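Local atomic coordinates of N-acetylgalactosaminyltransferase 7 (PDB entry 6IWR), a protein that belongs to the GT-A-fold glycosyltransferases and carries, besides its GT-A domain, a ricin-type beta-trefoil lectin domain. Residues A[298-302]-A[405-409]; A[410-414]-A[439-443]. All coordinates share one frame; numbering follows the deposited sequence.

How the contacts relate
Both contacts use helix 400-412. Contact 1 packs residues 405-409 of the helix against the loop 298-302, and contact 2 joins the C-terminal end of the helix to helix 436-444. Their centres lie about 14 Å apart. Both segments of contact 1 precede those of contact 2 in the sequence. W413 lies in the 410-414 segment but does not touch 439-443. Its ring packs on contact 1 instead, with W413 CZ3 3.3 Å from W298 CE3 and W413 CZ2 3.6 Å from M300 CE. Contact 1 is the more buried of the two. The side chain of Y405 is about 13 Å from the bound manganese ion, too far to coordinate it.

Contact 1. Residues A[298-302]-A[405-409]; sequences WSMLW and YVRVV
The loop 298-302 comes closest to helix 400-412 where M300 faces Y405, with their CA atoms 7.2 Å apart. The M300 side chain leaves the loop toward the helix. CG stands anti to the backbone N (chi1 -161°) and the chain runs straight as far as SD. It then bends at chi3, which turns CE onto V408 and V409. M300 CE lies 3.6 Å from both V408 CG1 and V409 CG2. M300 SD sits 3.7 Å from Y405 CD1. M300 SD is 4.6 Å from the centroid of the Y405 ring and 45° off the ring normal, an oblique Met-aromatic contact. The contact ties the loop between strands 292-296 and 302-306 to helix 400-412, which follows strand 376-382 of the GT-A sheet. The carbonyl oxygen of M300 lies over one face of the Y405 ring, with M300 O 4.2 Å from Y405 CZ. S299 O approaches the same ring obliquely and is hydrogen-bonded by R424. L301 CD2 reaches only the phenol end, 4.3 Å from Y405 OH. F357 and Y361 of helix 355-365 also pack on M300, and F420 of helix 417-423 touches Y405.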
# COMPACT_ATOMS: atom_id res chain seq x y z
N TRP A 298 0.63 -12.01 -21.03
CA TRP A 298 1.02 -11.38 -22.29
C TRP A 298 1.48 -9.93 -22.14
O TRP A 298 1.81 -9.28 -23.14
CB TRP A 298 -0.13 -11.53 -23.28
CG TRP A 298 -0.37 -12.99 -23.39
CD1 TRP A 298 -1.39 -13.71 -22.83
CD2 TRP A 298 0.50 -13.94 -24.01
NE1 TRP A 298 -1.23 -15.06 -23.11
CE2 TRP A 298 -0.07 -15.21 -23.83
CE3 TRP A 298 1.71 -13.83 -24.72
CZ2 TRP A 298 0.51 -16.36 -24.32
CZ3 TRP A 298 2.28 -14.98 -25.22
CH2 TRP A 298 1.70 -16.23 -25.01
N SER A 299 1.52 -9.42 -20.91
CA SER A 299 2.32 -8.24 -20.59
C SER A 299 3.73 -8.62 -20.19
O SER A 299 4.57 -7.74 -19.95
CB SER A 299 1.66 -7.44 -19.46
OG SER A 299 1.00 -8.30 -18.57
N MET A 300 4.01 -9.93 -20.14
CA MET A 300 5.31 -10.49 -19.82
C MET A 300 5.63 -10.36 -18.33
O MET A 300 6.79 -10.23 -17.95
CB MET A 300 6.43 -9.87 -20.66
CG MET A 300 7.66 -10.76 -20.66
SD MET A 300 9.08 -10.20 -21.62
CE MET A 300 8.92 -11.13 -23.13
N LEU A 301 4.61 -10.40 -17.48
CA LEU A 301 4.83 -10.56 -16.05
C LEU A 301 5.02 -12.03 -15.72
O LEU A 301 4.28 -12.90 -16.20
CB LEU A 301 3.65 -9.99 -15.26
CG LEU A 301 3.44 -8.50 -15.51
CD1 LEU A 301 2.33 -8.02 -14.61
CD2 LEU A 301 4.75 -7.70 -15.33
N TRP A 302 6.02 -12.30 -14.90
CA TRP A 302 6.31 -13.64 -14.43
C TRP A 302 5.11 -14.27 -13.73
O TRP A 302 4.46 -13.62 -12.92
CB TRP A 302 7.51 -13.56 -13.48
CG TRP A 302 7.70 -14.76 -12.67
CD1 TRP A 302 7.35 -14.93 -11.36
CD2 TRP A 302 8.30 -15.98 -13.11
NE1 TRP A 302 7.70 -16.20 -10.96
CE2 TRP A 302 8.27 -16.86 -12.02
CE3 TRP A 302 8.85 -16.42 -14.31
CZ2 TRP A 302 8.78 -18.15 -12.09
CZ3 TRP A 302 9.35 -17.70 -14.38
CH2 TRP A 302 9.31 -18.55 -13.28
N TYR A 405 11.40 -5.33 -22.12
CA TYR A 405 10.37 -6.23 -22.61
C TYR A 405 10.26 -6.16 -24.13
O TYR A 405 10.13 -7.19 -24.80
CB TYR A 405 9.03 -5.88 -21.96
CG TYR A 405 8.98 -6.14 -20.47
CD1 TYR A 405 9.88 -7.01 -19.87
CD2 TYR A 405 8.02 -5.53 -19.66
CE1 TYR A 405 9.85 -7.25 -18.51
CE2 TYR A 405 7.97 -5.77 -18.31
CZ TYR A 405 8.90 -6.63 -17.74
OH TYR A 405 8.86 -6.88 -16.39
N VAL A 406 10.35 -4.96 -24.69
CA VAL A 406 10.17 -4.81 -26.13
C VAL A 406 11.30 -5.48 -26.89
O VAL A 406 11.09 -6.07 -27.95
CB VAL A 406 10.06 -3.33 -26.52
CG1 VAL A 406 10.12 -3.20 -28.04
CG2 VAL A 406 8.76 -2.74 -25.97
N ARG A 407 12.53 -5.36 -26.39
CA ARG A 407 13.64 -6.02 -27.06
C ARG A 407 13.42 -7.52 -27.09
O ARG A 407 13.53 -8.17 -28.14
CB ARG A 407 14.96 -5.65 -26.38
CG ARG A 407 15.27 -4.15 -26.39
CD ARG A 407 16.59 -3.85 -25.73
NE ARG A 407 17.67 -4.61 -26.34
CZ ARG A 407 18.32 -4.24 -27.45
NH1 ARG A 407 17.98 -3.14 -28.10
NH2 ARG A 407 19.30 -4.99 -27.94
N VAL A 408 13.06 -8.09 -25.95
CA VAL A 408 12.85 -9.53 -25.90
C VAL A 408 11.77 -9.94 -26.88
O VAL A 408 11.95 -10.89 -27.66
CB VAL A 408 12.51 -9.98 -24.48
CG1 VAL A 408 12.26 -11.50 -24.46
CG2 VAL A 408 13.65 -9.61 -23.54
N VAL A 409 10.63 -9.24 -26.85
CA VAL A 409 9.48 -9.65 -27.66
C VAL A 409 9.80 -9.53 -29.14
O VAL A 409 9.50 -10.43 -29.93
CB VAL A 409 8.24 -8.82 -27.28
CG1 VAL A 409 7.16 -8.92 -28.37
CG2 VAL A 409 7.69 -9.25 -25.90

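Contact 2. Residues A[410-414]-A[439-443]; sequences EVWWD and KKFRE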
# COMPACT_ATOMS: atom_id res chain seq x y z
N GLU A 410 10.42 -8.41 -29.53
CA GLU A 410 10.67 -8.14 -30.94
C GLU A 410 11.61 -9.18 -31.57
O GLU A 410 11.52 -9.45 -32.78
CB GLU A 410 11.23 -6.73 -31.11
CG GLU A 410 10.18 -5.58 -31.23
CD GLU A 410 9.13 -5.83 -32.30
OE1 GLU A 410 7.97 -5.37 -32.12
OE2 GLU A 410 9.46 -6.50 -33.31
N VAL A 411 12.51 -9.77 -30.79
CA VAL A 411 13.43 -10.73 -31.39
C VAL A 411 12.90 -12.16 -31.31
O VAL A 411 13.21 -12.98 -32.18
CB VAL A 411 14.85 -10.60 -30.79
CG1 VAL A 411 14.78 -10.33 -29.34
CG2 VAL A 411 15.66 -11.87 -31.02
N TRP A 412 12.05 -12.48 -30.33
CA TRP A 412 11.71 -13.87 -30.04
C TRP A 412 10.25 -14.24 -30.24
O TRP A 412 9.97 -15.40 -30.56
CB TRP A 412 12.12 -14.25 -28.61
CG TRP A 412 13.60 -14.25 -28.43
CD1 TRP A 412 14.36 -13.37 -27.70
CD2 TRP A 412 14.52 -15.16 -29.04
NE1 TRP A 412 15.71 -13.68 -27.82
CE2 TRP A 412 15.83 -14.77 -28.64
CE3 TRP A 412 14.38 -16.24 -29.92
CZ2 TRP A 412 16.96 -15.44 -29.08
CZ3 TRP A 412 15.52 -16.91 -30.35
CH2 TRP A 412 16.79 -16.51 -29.93
N TRP A 413 9.30 -13.32 -30.06
CA TRP A 413 7.89 -13.70 -30.01
C TRP A 413 7.20 -13.77 -31.37
O TRP A 413 6.03 -14.16 -31.42
CB TRP A 413 7.08 -12.74 -29.14
CG TRP A 413 7.17 -12.97 -27.67
CD1 TRP A 413 8.22 -13.53 -26.98
CD2 TRP A 413 6.18 -12.62 -26.69
NE1 TRP A 413 7.94 -13.56 -25.63
CE2 TRP A 413 6.70 -12.99 -25.42
CE3 TRP A 413 4.92 -12.02 -26.75
CZ2 TRP A 413 5.99 -12.80 -24.23
CZ3 TRP A 413 4.21 -11.83 -25.57
CH2 TRP A 413 4.75 -12.22 -24.33
N ASP A 414 7.88 -13.39 -32.45
CA ASP A 414 7.26 -13.41 -33.76
C ASP A 414 5.85 -12.83 -33.75
O ASP A 414 5.63 -11.71 -33.27
CB ASP A 414 7.19 -14.82 -34.33
CG ASP A 414 8.52 -15.52 -34.29
OD1 ASP A 414 9.56 -14.83 -34.32
OD2 ASP A 414 8.53 -16.78 -34.21
N LYS A 439 18.76 -10.37 -33.82
CA LYS A 439 18.00 -11.02 -34.88
C LYS A 439 18.90 -11.85 -35.80
O LYS A 439 18.50 -12.95 -36.22
CB LYS A 439 17.22 -9.98 -35.68
CG LYS A 439 15.73 -9.95 -35.34
CD LYS A 439 15.10 -8.58 -35.58
CE LYS A 439 13.68 -8.75 -36.07
NZ LYS A 439 13.00 -9.96 -35.46
N LYS A 440 20.11 -11.38 -36.09
CA LYS A 440 21.03 -12.19 -36.89
C LYS A 440 21.44 -13.47 -36.14
O LYS A 440 21.59 -14.54 -36.76
CB LYS A 440 22.26 -11.38 -37.28
CG LYS A 440 23.22 -12.13 -38.15
CD LYS A 440 24.23 -11.19 -38.79
CE LYS A 440 25.59 -11.84 -38.99
NZ LYS A 440 25.49 -13.14 -39.66
N PHE A 441 21.64 -13.37 -34.82
CA PHE A 441 21.94 -14.57 -34.03
C PHE A 441 20.89 -15.65 -34.25
O PHE A 441 21.21 -16.81 -34.56
CB PHE A 441 22.03 -14.22 -32.55
CG PHE A 441 22.15 -15.41 -31.66
CD1 PHE A 441 23.40 -15.94 -31.35
CD2 PHE A 441 21.01 -16.02 -31.14
CE1 PHE A 441 23.51 -17.05 -30.53
CE2 PHE A 441 21.11 -17.12 -30.31
CZ PHE A 441 22.37 -17.64 -30.01
N ARG A 442 19.61 -15.28 -34.09
CA ARG A 442 18.53 -16.25 -34.22
C ARG A 442 18.50 -16.87 -35.61
O ARG A 442 18.29 -18.08 -35.76
CB ARG A 442 17.21 -15.58 -33.89
CG ARG A 442 16.08 -16.53 -33.88
CD ARG A 442 14.79 -15.82 -33.57
NE ARG A 442 13.65 -16.63 -33.99
CZ ARG A 442 12.39 -16.26 -33.82
NH1 ARG A 442 12.10 -15.11 -33.24
NH2 ARG A 442 11.42 -17.06 -34.23
N GLU A 443 18.70 -16.05 -36.65
CA GLU A 443 18.72 -16.59 -38.00
C GLU A 443 19.94 -17.46 -38.25
O GLU A 443 19.83 -18.53 -38.85
CB GLU A 443 18.65 -15.46 -39.02
CG GLU A 443 17.22 -15.19 -39.49
CD GLU A 443 17.08 -13.90 -40.27
OE1 GLU A 443 17.88 -12.95 -40.04
OE2 GLU A 443 16.15 -13.83 -41.12
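The indole of W412 meets F441 edge to edge, with W412 CH2 4.4 Å from F441 CE2. On one face of the indole lies V411 CG2, 3.6 Å above the plane. The R442 side chain slides past the indole in the opposite direction, and R442 CD, placed obliquely to the ring, lies 3.5 Å from W412 CZ3. The guanidinium is turned only 12° from the indole plane. R442 reaches this far because its chain is extended from CG to NE, with CG anti to the backbone N (chi1 -175°). V411 O lies in the guanidinium plane and accepts from R442 NH1 at 2.6 Å. NH1 and NH2 also hold D414 in an end-on salt bridge. R442 NH2 bonds in plane to D414 OD2 at 2.9 Å, through the syn lone pair. R442 NH1 bonds to D414 OD1 at 2.8 Å, with OD1 tilted out of the guanidinium plane. Carboxylate and guanidinium planes are 30° apart. D414 OD2 also accepts from F450 N. K439 NZ donates to E410 O at 3.1 Å. Two cationic side chains of helix 436-444 thus bind carbonyls near the C-terminal end of helix 400-412, where the helix dipole would favour positive charge, and the salt bridge probably helps keep D414 ionised.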